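Local coordinates for protein fimbrial subunit type 1 (Actinomyces oris, PDB 3UXF) that serves as the major structural subunit of fimbriae attached to the cell wall of this Gram-positive bacterium, at residues A218-Y223 against R281-A286; Y223-R228 against L296-N301; K235-P240 against N301-A306; Y258-A263 against A271-T276; S315-L320 against T339-I344. All blocks are in the same frame, centred on the assembly; numbering follows the deposited sequence.

Contact 1. Residues A218-Y223 against R281-A286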
# COMPACT_ATOMS: atom_id res chain seq x y z
N ALA A 218 -2.05 23.22 -17.82
CA ALA A 218 -2.52 22.66 -16.54
C ALA A 218 -1.36 21.99 -15.83
O ALA A 218 -0.53 21.35 -16.46
CB ALA A 218 -3.61 21.65 -16.77
N ARG A 219 -1.34 22.13 -14.52
CA ARG A 219 -0.24 21.61 -13.71
C ARG A 219 -0.83 21.08 -12.42
O ARG A 219 -1.69 21.71 -11.82
CB ARG A 219 0.75 22.72 -13.37
CG ARG A 219 1.41 23.40 -14.57
CD ARG A 219 2.32 22.41 -15.27
NE ARG A 219 3.12 23.06 -16.31
CZ ARG A 219 2.78 23.11 -17.59
NH1 ARG A 219 1.65 22.56 -18.01
NH2 ARG A 219 3.59 23.72 -18.45
N ILE A 220 -0.34 19.93 -11.98
CA ILE A 220 -0.63 19.49 -10.62
C ILE A 220 -0.14 20.56 -9.66
O ILE A 220 0.99 21.05 -9.77
CB ILE A 220 0.09 18.17 -10.34
CG1 ILE A 220 -0.56 17.05 -11.14
CG2 ILE A 220 0.04 17.89 -8.81
CD1 ILE A 220 0.36 15.80 -11.38
N LYS A 221 -1.00 20.97 -8.73
CA LYS A 221 -0.68 22.07 -7.82
C LYS A 221 -0.14 21.63 -6.46
O LYS A 221 0.51 22.40 -5.77
CB LYS A 221 -1.90 22.97 -7.62
CG LYS A 221 -2.53 23.45 -8.91
CD LYS A 221 -1.65 24.47 -9.60
CE LYS A 221 -2.46 25.35 -10.53
NZ LYS A 221 -3.92 25.07 -10.42
N ARG A 222 -0.44 20.39 -6.09
CA ARG A 222 0.07 19.83 -4.85
C ARG A 222 0.18 18.32 -4.99
O ARG A 222 -0.74 17.67 -5.48
CB ARG A 222 -0.84 20.17 -3.66
CG ARG A 222 -0.38 19.55 -2.35
CD ARG A 222 -1.28 19.93 -1.18
NE ARG A 222 -0.69 19.55 0.10
CZ ARG A 222 -1.37 19.49 1.24
NH1 ARG A 222 -2.66 19.77 1.27
NH2 ARG A 222 -0.75 19.14 2.36
N TYR A 223 1.31 17.78 -4.58
CA TYR A 223 1.53 16.34 -4.63
C TYR A 223 2.44 15.95 -3.49
O TYR A 223 3.64 16.20 -3.52
CB TYR A 223 2.12 15.92 -5.97
CG TYR A 223 2.00 14.44 -6.26
CD1 TYR A 223 0.93 13.94 -6.99
CD2 TYR A 223 2.94 13.54 -5.79
CE1 TYR A 223 0.82 12.59 -7.25
CE2 TYR A 223 2.83 12.20 -6.04
CZ TYR A 223 1.77 11.72 -6.77
OH TYR A 223 1.67 10.38 -7.03
N ARG A 281 5.78 19.73 -12.09
CA ARG A 281 5.77 19.91 -13.54
C ARG A 281 6.26 18.62 -14.20
O ARG A 281 5.63 18.10 -15.12
CB ARG A 281 6.63 21.10 -13.95
CG ARG A 281 6.46 21.39 -15.49
CD ARG A 281 7.67 22.10 -16.10
NE ARG A 281 8.88 21.28 -15.95
CZ ARG A 281 9.16 20.21 -16.69
NH1 ARG A 281 8.34 19.82 -17.65
NH2 ARG A 281 10.28 19.52 -16.45
N LYS A 282 7.35 18.04 -13.67
CA LYS A 282 7.83 16.80 -14.24
C LYS A 282 6.77 15.71 -14.13
O LYS A 282 6.56 14.96 -15.07
CB LYS A 282 9.11 16.34 -13.54
CG LYS A 282 10.36 17.12 -13.83
CD LYS A 282 11.52 16.38 -13.17
CE LYS A 282 12.91 16.91 -13.53
NZ LYS A 282 13.27 18.26 -13.00
N ALA A 283 6.13 15.59 -12.96
CA ALA A 283 5.09 14.60 -12.83
C ALA A 283 3.90 14.82 -13.77
O ALA A 283 3.35 13.86 -14.29
CB ALA A 283 4.63 14.49 -11.36
N SER A 284 3.44 16.06 -13.88
CA SER A 284 2.30 16.38 -14.73
C SER A 284 2.58 15.91 -16.17
O SER A 284 1.77 15.26 -16.80
CB SER A 284 2.05 17.88 -14.71
OG SER A 284 1.73 18.34 -13.40
N GLU A 285 3.77 16.25 -16.62
CA GLU A 285 4.19 15.93 -18.00
C GLU A 285 4.36 14.44 -18.23
O GLU A 285 3.91 13.88 -19.23
CB GLU A 285 5.49 16.63 -18.31
CG GLU A 285 5.98 16.38 -19.77
CD GLU A 285 7.30 17.10 -20.06
OE1 GLU A 285 8.18 17.18 -19.16
OE2 GLU A 285 7.42 17.63 -21.19
N ALA A 286 5.02 13.78 -17.28
CA ALA A 286 5.29 12.35 -17.40
C ALA A 286 4.00 11.56 -17.50
O ALA A 286 3.90 10.63 -18.30
CB ALA A 286 6.18 11.84 -16.21
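I220 and S284 carry the polar part of this contact, where an irregular chain crosses helix 277-288. The amide of I220 gives a nearly straight hydrogen bond to S284 OG (N to OG 3.0 Å, 164° at the hydrogen). With OG beside its own backbone N (chi1 -62°), the hydroxyl can also bond to R280 O one turn earlier on the helix, so a small alcohol both accepts from the loop and stays tied to its own helix.

Apolar packing lies next to that bond. I220 CD1 comes 3.9 Å from S284 CA and 4.5 Å from A283 CB; short side chains on this helix face let the branched isoleucine settle against it. I220 also touches I209, and A283 touches L275.

R219 brings NE against the aliphatic CG of R281, 3.8 Å away, with the guanidinium planes 81° apart. R219 NH1 bonds to A218 O (2.9 Å) and Y214 O, whereas R281 reaches E285 OE1 with NH1 (3.0 Å) and E278 with NE. The charge of R281 is thus probably offset by two carboxylates, while R219 is steered by carbonyl oxygens, and one directed hydrogen bond fixes the loop on the buried helix face.

Contact 2. Residues Y223-R228 against L296-N301; sequences YEVVDR and LQVTLN
The ring of Y223 meets L296 at its CE2 corner, 3.8 Å from L296 CD2, and its hydroxyl end reaches further along, with OH 4.0 Å from L296 CB. The two side chains run antiparallel, side by side; L275 and L320 also touch the tyrosine. The phenol oxygen itself is bonded to S208 O and T207 OG1 of the opposing layer, so Y223 reaches across the apolar interior and still satisfies its polar end. The other flat group, the carboxylate of D227, has L300 CD1 against it, 3.6 Å from OD2; OD2 also takes a hydrogen bond from K187.

Between these two, V225 turns its CG2 branch to L296 CD2 (4.1 Å), and V225 CB faces V298 CG2 at 4.4 Å. L296, V298 and L300, alternate residues of one strand, suit an interior that V225 enters from opposite, whereas D227 serves the K187 site.

The segment axes pass 9.6 Å apart at 33°, too far for backbone pairing, and these two segments meet through side chains. This is the core of a beta sandwich. The acid beside the covalently linked K187 and N316 is consistent with the Lys-Asn isopeptide site, with a neighbouring acid, of Gram-positive pilin domains.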
# COMPACT_ATOMS: atom_id res chain seq x y z
N TYR A 223 1.31 17.78 -4.58
CA TYR A 223 1.53 16.34 -4.63
C TYR A 223 2.44 15.95 -3.49
O TYR A 223 3.64 16.20 -3.52
CB TYR A 223 2.12 15.92 -5.97
CG TYR A 223 2.00 14.44 -6.26
CD1 TYR A 223 0.93 13.94 -6.99
CD2 TYR A 223 2.94 13.54 -5.79
CE1 TYR A 223 0.82 12.59 -7.25
CE2 TYR A 223 2.83 12.20 -6.04
CZ TYR A 223 1.77 11.72 -6.77
OH TYR A 223 1.67 10.38 -7.03
N GLU A 224 1.86 15.33 -2.47
CA GLU A 224 2.61 14.90 -1.30
C GLU A 224 2.35 13.43 -0.99
O GLU A 224 1.22 12.97 -1.03
CB GLU A 224 2.27 15.78 -0.09
CG GLU A 224 2.70 17.23 -0.26
CD GLU A 224 2.16 18.14 0.82
OE1 GLU A 224 1.63 17.63 1.83
OE2 GLU A 224 2.28 19.37 0.66
N VAL A 225 3.43 12.72 -0.68
CA VAL A 225 3.35 11.33 -0.26
C VAL A 225 3.73 11.33 1.21
O VAL A 225 4.83 11.74 1.57
CB VAL A 225 4.30 10.44 -1.06
CG1 VAL A 225 4.27 9.01 -0.54
CG2 VAL A 225 3.95 10.48 -2.54
N VAL A 226 2.81 10.90 2.06
CA VAL A 226 3.01 10.98 3.51
C VAL A 226 3.19 9.59 4.05
O VAL A 226 2.42 8.68 3.73
CB VAL A 226 1.80 11.65 4.19
CG1 VAL A 226 2.05 11.74 5.72
CG2 VAL A 226 1.60 13.07 3.59
N ASP A 227 4.22 9.41 4.89
CA ASP A 227 4.40 8.13 5.50
C ASP A 227 4.22 8.27 7.02
O ASP A 227 4.85 9.12 7.67
CB ASP A 227 5.79 7.58 5.20
CG ASP A 227 5.92 6.17 5.61
OD1 ASP A 227 5.84 5.87 6.82
OD2 ASP A 227 6.08 5.35 4.71
N ARG A 228 3.34 7.44 7.56
CA ARG A 228 3.17 7.37 9.01
C ARG A 228 4.19 6.38 9.56
O ARG A 228 4.07 5.17 9.36
CB ARG A 228 1.75 6.96 9.39
CG ARG A 228 1.55 6.99 10.91
CD ARG A 228 0.12 6.60 11.28
NE ARG A 228 -0.06 5.17 11.12
CZ ARG A 228 -1.19 4.54 11.38
NH1 ARG A 228 -2.25 5.25 11.78
NH2 ARG A 228 -1.29 3.23 11.23
N LEU A 296 4.69 7.82 -9.16
CA LEU A 296 5.83 8.23 -8.31
C LEU A 296 6.23 7.05 -7.43
O LEU A 296 5.40 6.33 -6.92
CB LEU A 296 5.50 9.46 -7.43
CG LEU A 296 6.75 10.23 -6.94
CD1 LEU A 296 7.40 11.06 -8.00
CD2 LEU A 296 6.42 11.09 -5.72
N GLN A 297 7.54 6.85 -7.27
CA GLN A 297 8.01 5.80 -6.40
C GLN A 297 8.97 6.43 -5.38
O GLN A 297 10.00 7.03 -5.73
CB GLN A 297 8.76 4.72 -7.20
CG GLN A 297 9.23 3.58 -6.36
CD GLN A 297 10.28 2.75 -7.08
OE1 GLN A 297 11.47 3.14 -7.15
NE2 GLN A 297 9.85 1.65 -7.67
N VAL A 298 8.61 6.28 -4.12
CA VAL A 298 9.42 6.80 -3.02
C VAL A 298 10.04 5.61 -2.28
O VAL A 298 9.33 4.75 -1.78
CB VAL A 298 8.55 7.64 -2.06
CG1 VAL A 298 9.31 7.97 -0.77
CG2 VAL A 298 8.09 8.93 -2.72
N THR A 299 11.36 5.63 -2.11
CA THR A 299 12.03 4.58 -1.32
C THR A 299 12.49 5.24 -0.04
O THR A 299 13.14 6.31 -0.12
CB THR A 299 13.24 4.01 -2.08
OG1 THR A 299 12.80 3.45 -3.32
CG2 THR A 299 13.93 2.92 -1.24
N LEU A 300 12.11 4.65 1.10
CA LEU A 300 12.55 5.12 2.42
C LEU A 300 13.41 4.03 3.00
O LEU A 300 13.02 2.85 2.98
CB LEU A 300 11.36 5.43 3.32
CG LEU A 300 10.44 6.56 2.82
CD1 LEU A 300 9.28 6.78 3.84
CD2 LEU A 300 11.24 7.85 2.56
N ASN A 301 14.57 4.40 3.54
CA ASN A 301 15.48 3.40 4.09
C ASN A 301 15.41 3.50 5.60
O ASN A 301 16.05 4.37 6.21
CB ASN A 301 16.87 3.69 3.55
CG ASN A 301 16.92 3.61 2.03
OD1 ASN A 301 16.78 2.51 1.41
ND2 ASN A 301 17.18 4.75 1.40

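Contact 3. Residues K235-P240 against N301-A306; sequences KEALTP and NAKFDA
T239 and N301 meet at one end of an antiparallel sheet, where the loop leading into strand 241-245 runs beside the closing residues of its neighbour, strand 295-302. The backbone contributes one good bond, N301 N to L238 O at 2.8 Å, with 165° at the hydrogen.

The asparagine side chain adds to it. N301 has CG anti to its carbonyl carbon (chi1 -61°), which sends the amide back over the loop, roughly perpendicular to the side chain of T239. ND2 bonds to T239 OG1 at 2.9 Å, with the hydroxyl tilted from the amide plane, and makes weak bonds to T239 O and L238 O. An amide, with two N-H groups on one atom, suits a spot where several loop oxygens gather.

The same hydroxyl also meets water 1, which donates to A237 O (2.7 Å) and accepts from K303 NZ (2.7 Å). The K303 chain folds back twice to bring its ammonium there, while its CG lies 3.6 Å from A237 O. The whole is a water-bridged, surface-lying junction between loop and strand at the rim of a beta-sandwich sheet.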
# COMPACT_ATOMS: atom_id res chain seq x y z
N LYS A 235 13.74 8.78 12.17
CA LYS A 235 13.16 9.62 11.12
C LYS A 235 14.14 10.59 10.48
O LYS A 235 13.93 11.06 9.37
CB LYS A 235 11.93 10.34 11.65
CG LYS A 235 12.27 11.55 12.53
CD LYS A 235 10.99 12.18 13.00
CE LYS A 235 11.11 13.65 13.36
NZ LYS A 235 11.84 13.80 14.65
N GLU A 236 15.28 10.82 11.15
CA GLU A 236 16.32 11.69 10.63
C GLU A 236 17.28 10.97 9.68
O GLU A 236 18.21 11.56 9.17
CB GLU A 236 17.12 12.32 11.80
CG GLU A 236 18.19 11.41 12.46
CD GLU A 236 17.63 10.34 13.38
OE1 GLU A 236 16.42 10.33 13.64
OE2 GLU A 236 18.47 9.57 13.90
N ALA A 237 17.04 9.69 9.39
CA ALA A 237 17.98 8.94 8.56
C ALA A 237 17.27 8.04 7.58
O ALA A 237 17.54 6.83 7.52
CB ALA A 237 18.94 8.11 9.42
N LEU A 238 16.41 8.65 6.77
CA LEU A 238 15.59 7.88 5.81
C LEU A 238 16.23 7.76 4.42
O LEU A 238 15.74 6.98 3.58
CB LEU A 238 14.22 8.57 5.72
CG LEU A 238 13.33 8.43 6.95
CD1 LEU A 238 12.16 9.45 6.83
CD2 LEU A 238 12.84 7.00 7.20
N THR A 239 17.29 8.54 4.15
CA THR A 239 17.94 8.62 2.83
C THR A 239 17.02 8.32 1.64
O THR A 239 17.26 7.37 0.91
CB THR A 239 19.21 7.75 2.72
OG1 THR A 239 18.93 6.39 3.09
CG2 THR A 239 20.27 8.29 3.67
N PRO A 240 15.99 9.14 1.46
CA PRO A 240 14.99 8.85 0.43
C PRO A 240 15.55 8.87 -1.00
O PRO A 240 16.48 9.66 -1.29
CB PRO A 240 13.97 9.98 0.57
CG PRO A 240 14.69 11.06 1.36
CD PRO A 240 15.69 10.38 2.21
N ASN A 301 14.57 4.40 3.54
CA ASN A 301 15.48 3.40 4.09
C ASN A 301 15.41 3.50 5.60
O ASN A 301 16.05 4.37 6.21
CB ASN A 301 16.87 3.69 3.55
CG ASN A 301 16.92 3.61 2.03
OD1 ASN A 301 16.78 2.51 1.41
ND2 ASN A 301 17.18 4.75 1.40
N ALA A 302 14.63 2.61 6.22
CA ALA A 302 14.35 2.68 7.63
C ALA A 302 15.50 2.10 8.43
O ALA A 302 15.96 1.00 8.16
CB ALA A 302 13.07 1.94 7.95
N LYS A 303 15.96 2.85 9.43
CA LYS A 303 17.08 2.43 10.25
C LYS A 303 16.65 2.42 11.69
O LYS A 303 15.74 3.18 12.08
CB LYS A 303 18.18 3.48 10.12
CG LYS A 303 18.73 3.68 8.70
CD LYS A 303 19.61 2.56 8.27
CE LYS A 303 20.45 2.95 7.04
NZ LYS A 303 19.73 3.03 5.70
N PHE A 304 17.34 1.61 12.50
CA PHE A 304 16.98 1.41 13.89
C PHE A 304 18.22 1.47 14.77
O PHE A 304 19.32 1.22 14.31
CB PHE A 304 16.37 -0.00 14.09
CG PHE A 304 15.19 -0.27 13.16
CD1 PHE A 304 13.93 0.14 13.52
CD2 PHE A 304 15.40 -0.94 11.97
CE1 PHE A 304 12.83 -0.09 12.65
CE2 PHE A 304 14.32 -1.18 11.10
CZ PHE A 304 13.05 -0.75 11.45
N ASP A 305 18.02 1.73 16.06
CA ASP A 305 19.08 1.38 17.00
C ASP A 305 19.17 -0.14 16.99
O ASP A 305 18.13 -0.82 16.94
CB ASP A 305 18.72 1.84 18.40
CG ASP A 305 18.76 3.35 18.53
OD1 ASP A 305 19.65 3.98 17.90
OD2 ASP A 305 17.90 3.89 19.26
N ALA A 306 20.38 -0.67 17.09
CA ALA A 306 20.56 -2.11 17.07
C ALA A 306 19.69 -2.83 18.07
O ALA A 306 19.13 -3.88 17.73
CB ALA A 306 22.04 -2.48 17.28
O HOH W 1 19.19 5.65 5.69

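Contact 4. Residues Y258-A263 against A271-T276; sequences YTLITA and ATIQLT
Y258 has its CG between the backbone N and the carbonyl carbon (chi1 64°), the crowded position, and this carries the ring along the sheet toward I273, with Y258 CD1 4.1 Å from I273 CD1. In L260, chi1 (170°) sets CG anti to the backbone N and the second torsion turns CD1 to I273, 3.9 Å from I273 CD1 and 4.0 Å from A271 CB. These residues and L275 share one face, where I273 and L275 go on to touch V298 and L296 of the opposing layer; bulky apolar groups suit the buried positions of Y258, I273 and L275.

The other face is more polar. Q274 runs extended across I261, whose CD1 lies 3.8 Å from Q274 OE1, and its NE2 bonds to E224. T272 OG1 is bonded to W330 NE1 and gives a hydrogen bond to water 2 (2.8 Å), which in turn donates to I261 O. That carbonyl also accepts from T272 N at 2.8 Å, so two donors grip it.

Backbone bonds run both ways between T259 and Q274 and between I261 and T272, the hydrogen-bonded pairs; Y258 with L275, L260 with I273 and T262 with A271 are the non-hydrogen-bonded ones. Just past the strand, T276 is the N-cap of helix 277-288: OG1 hydrogen-bonds to G279 N and to T256 O, and its methyl CG2 packs 3.8 Å from Y258 N. Segment directions 159° apart and this alternation describe a twisted antiparallel beta hairpin, here with one face turned into the sandwich core.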
# COMPACT_ATOMS: atom_id res chain seq x y z
N TYR A 258 11.86 17.74 -5.17
CA TYR A 258 11.05 17.45 -3.99
C TYR A 258 11.80 17.84 -2.75
O TYR A 258 13.02 18.06 -2.79
CB TYR A 258 10.73 15.94 -3.90
CG TYR A 258 11.95 15.07 -3.72
CD1 TYR A 258 12.43 14.76 -2.45
CD2 TYR A 258 12.65 14.57 -4.82
CE1 TYR A 258 13.54 13.96 -2.27
CE2 TYR A 258 13.77 13.77 -4.66
CZ TYR A 258 14.22 13.49 -3.39
OH TYR A 258 15.33 12.70 -3.25
N THR A 259 11.10 17.97 -1.63
CA THR A 259 11.79 18.07 -0.35
C THR A 259 11.18 17.06 0.63
O THR A 259 9.95 16.83 0.58
CB THR A 259 11.77 19.53 0.22
OG1 THR A 259 10.64 19.73 1.05
CG2 THR A 259 11.67 20.56 -0.87
N LEU A 260 12.03 16.48 1.48
CA LEU A 260 11.59 15.56 2.53
C LEU A 260 11.35 16.39 3.79
O LEU A 260 12.24 17.14 4.20
CB LEU A 260 12.65 14.50 2.86
CG LEU A 260 12.37 13.65 4.11
CD1 LEU A 260 11.13 12.75 4.02
CD2 LEU A 260 13.58 12.75 4.42
N ILE A 261 10.15 16.29 4.35
CA ILE A 261 9.82 16.99 5.60
C ILE A 261 9.45 15.97 6.66
O ILE A 261 8.45 15.27 6.48
CB ILE A 261 8.66 17.95 5.37
CG1 ILE A 261 9.00 18.88 4.22
CG2 ILE A 261 8.32 18.73 6.66
CD1 ILE A 261 7.78 19.53 3.61
N THR A 262 10.21 15.85 7.75
CA THR A 262 9.81 14.94 8.81
C THR A 262 9.34 15.71 10.03
O THR A 262 9.68 16.90 10.20
CB THR A 262 10.92 13.96 9.27
OG1 THR A 262 12.08 14.70 9.70
CG2 THR A 262 11.33 13.04 8.14
N ALA A 263 8.56 15.05 10.87
CA ALA A 263 7.99 15.73 12.04
C ALA A 263 7.68 14.70 13.12
O ALA A 263 7.29 13.57 12.83
CB ALA A 263 6.73 16.52 11.67
N ALA A 271 6.71 11.49 7.79
CA ALA A 271 7.64 11.90 6.74
C ALA A 271 6.81 12.22 5.52
O ALA A 271 6.01 11.39 5.10
CB ALA A 271 8.59 10.77 6.41
N THR A 272 6.99 13.40 4.95
CA THR A 272 6.28 13.78 3.74
C THR A 272 7.29 14.04 2.64
O THR A 272 8.27 14.79 2.83
CB THR A 272 5.50 15.08 3.96
OG1 THR A 272 4.53 14.88 5.00
CG2 THR A 272 4.74 15.48 2.68
N ILE A 273 7.07 13.42 1.48
CA ILE A 273 7.79 13.81 0.27
C ILE A 273 6.87 14.76 -0.46
O ILE A 273 5.77 14.39 -0.86
CB ILE A 273 8.16 12.59 -0.61
CG1 ILE A 273 9.19 11.69 0.08
CG2 ILE A 273 8.64 13.04 -2.01
CD1 ILE A 273 10.55 12.28 0.23
N GLN A 274 7.30 16.01 -0.58
CA GLN A 274 6.49 17.06 -1.18
C GLN A 274 7.14 17.48 -2.48
O GLN A 274 8.27 17.94 -2.48
CB GLN A 274 6.42 18.23 -0.18
CG GLN A 274 5.66 19.48 -0.66
CD GLN A 274 5.87 20.62 0.34
OE1 GLN A 274 6.93 21.24 0.36
NE2 GLN A 274 4.89 20.82 1.24
N LEU A 275 6.44 17.28 -3.60
CA LEU A 275 7.01 17.71 -4.88
C LEU A 275 7.05 19.26 -4.92
O LEU A 275 6.11 19.93 -4.45
CB LEU A 275 6.15 17.17 -6.00
CG LEU A 275 6.58 15.91 -6.76
CD1 LEU A 275 7.55 14.92 -6.09
CD2 LEU A 275 5.47 15.23 -7.56
N THR A 276 8.13 19.81 -5.46
CA THR A 276 8.25 21.26 -5.68
C THR A 276 7.49 21.64 -6.95
O THR A 276 6.94 20.78 -7.64
CB THR A 276 9.72 21.64 -5.92
OG1 THR A 276 10.17 20.93 -7.08
CG2 THR A 276 10.60 21.27 -4.74
O HOH W 2 5.79 15.30 7.42

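Contact 5. Residues S315-L320 against T339-I344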
# COMPACT_ATOMS: atom_id res chain seq x y z
N SER A 315 4.44 -1.90 11.69
CA SER A 315 3.51 -1.54 10.65
C SER A 315 3.89 -0.24 9.99
O SER A 315 4.39 0.68 10.67
CB SER A 315 2.11 -1.43 11.24
OG SER A 315 1.15 -1.05 10.28
N ASN A 316 3.68 -0.16 8.68
CA ASN A 316 3.93 1.08 7.99
C ASN A 316 2.81 1.34 7.01
O ASN A 316 2.36 0.42 6.32
CB ASN A 316 5.25 1.04 7.21
CG ASN A 316 5.57 2.37 6.62
OD1 ASN A 316 5.76 3.34 7.39
N THR A 317 2.38 2.59 6.93
CA THR A 317 1.32 2.99 5.99
C THR A 317 1.71 4.30 5.33
O THR A 317 2.39 5.14 5.99
CB THR A 317 -0.04 3.21 6.72
OG1 THR A 317 -0.43 2.02 7.38
CG2 THR A 317 -1.15 3.57 5.71
N ALA A 318 1.31 4.51 4.07
CA ALA A 318 1.52 5.80 3.40
C ALA A 318 0.19 6.31 2.86
O ALA A 318 -0.78 5.54 2.80
CB ALA A 318 2.55 5.69 2.27
N GLY A 319 0.15 7.59 2.54
CA GLY A 319 -1.04 8.18 1.96
C GLY A 319 -0.64 9.16 0.89
O GLY A 319 0.40 9.80 0.96
N LEU A 320 -1.52 9.34 -0.08
CA LEU A 320 -1.27 10.27 -1.16
C LEU A 320 -2.20 11.48 -1.13
O LEU A 320 -3.41 11.34 -1.00
CB LEU A 320 -1.40 9.57 -2.51
CG LEU A 320 -1.43 10.47 -3.75
CD1 LEU A 320 -0.07 11.11 -3.97
CD2 LEU A 320 -1.87 9.70 -4.97
N THR A 339 -3.37 11.02 14.06
CA THR A 339 -3.00 9.60 14.14
C THR A 339 -3.36 8.86 12.86
O THR A 339 -2.76 7.85 12.54
CB THR A 339 -3.71 8.88 15.29
OG1 THR A 339 -5.12 9.14 15.19
CG2 THR A 339 -3.18 9.36 16.63
N ASP A 340 -4.38 9.32 12.15
CA ASP A 340 -4.77 8.63 10.92
C ASP A 340 -3.93 9.11 9.72
O ASP A 340 -3.59 10.28 9.63
CB ASP A 340 -6.25 8.85 10.64
CG ASP A 340 -6.83 7.75 9.75
OD1 ASP A 340 -6.04 7.00 9.13
OD2 ASP A 340 -8.08 7.63 9.69
N ILE A 341 -3.59 8.21 8.80
CA ILE A 341 -2.85 8.63 7.59
C ILE A 341 -3.70 9.63 6.79
O ILE A 341 -4.90 9.39 6.60
CB ILE A 341 -2.47 7.43 6.68
CG1 ILE A 341 -1.50 7.85 5.56
CG2 ILE A 341 -3.68 6.78 6.09
CD1 ILE A 341 -0.02 7.93 6.06
N PRO A 342 -3.07 10.71 6.31
CA PRO A 342 -3.84 11.65 5.47
C PRO A 342 -3.96 11.16 4.06
O PRO A 342 -3.19 10.34 3.59
CB PRO A 342 -3.00 12.93 5.50
CG PRO A 342 -1.65 12.55 5.96
CD PRO A 342 -1.75 11.24 6.68
N GLY A 343 -4.96 11.68 3.36
CA GLY A 343 -5.08 11.44 1.93
C GLY A 343 -5.53 10.02 1.61
O GLY A 343 -6.22 9.36 2.40
N ILE A 344 -5.20 9.58 0.40
CA ILE A 344 -5.64 8.30 -0.12
C ILE A 344 -4.65 7.25 0.40
O ILE A 344 -3.46 7.34 0.04
CB ILE A 344 -5.63 8.31 -1.66
CG1 ILE A 344 -6.64 9.35 -2.20
CG2 ILE A 344 -5.94 6.93 -2.20
CD1 ILE A 344 -6.40 9.78 -3.65
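L320 and I344 mark the tight end of this contact, an antiparallel hydrogen-bonded pair in which L320 N gives to I344 O (2.8 Å) and I344 N to L320 O (2.9 Å). Close by, the chains approach nearly backbone to backbone, because both have glycine here. G319 CA lies 3.2 Å from I344 O and 3.5 Å from P342 O, both as CA-H...O contacts, and G343 CA comes 3.4 Å from L320 O. G343 also has a positive phi of 73°, a conformation easily reached without a side chain.

I341 fills the neighbouring strip. With CG1 anti to its backbone N (chi1 -170°), it lays CG1 and CD1 along the peptide between A318 and G319, CG1 being 3.5 Å from G319 N. Its other branch, CG2, meets T317 CG2 at a slacker 4.1 Å, a contact of aliphatic carbons.

Outward from there the packing thins. P342 turns its ring aside and is partly exposed, although V226 and W330 touch it, and D340 before I341 stands at the surface.

P342 O is buried with no hydrogen-bonding partner in the model, so the weak contact from G319 CA is probably some compensation. The chemistry is that of a strand start: two true hydrogen bonds fix the register, and glycines let carbonyls lie against bare alpha carbons.

In the fold
Contacts 2, 4 and 5 share one sheet, with strand 224-229 between strands 269-275 and 312-321: its V225 O accepts from I273 N of contact 4 (2.8 Å), and its V226 O from G319 N of contact 5 (2.8 Å). Contact 2 joins that sheet to the opposing one, which contact 3 continues through N301, the residue they share. Contact 1 shares Y223 with contact 2, and its helix follows directly after the hairpin of contact 4. Y223 CZ also packs 3.4 Å from L320 CD1. The covalent K187-N316 link lies beside contacts 2 and 5. Contacts 1 and 3 are about 29 Å apart between centres.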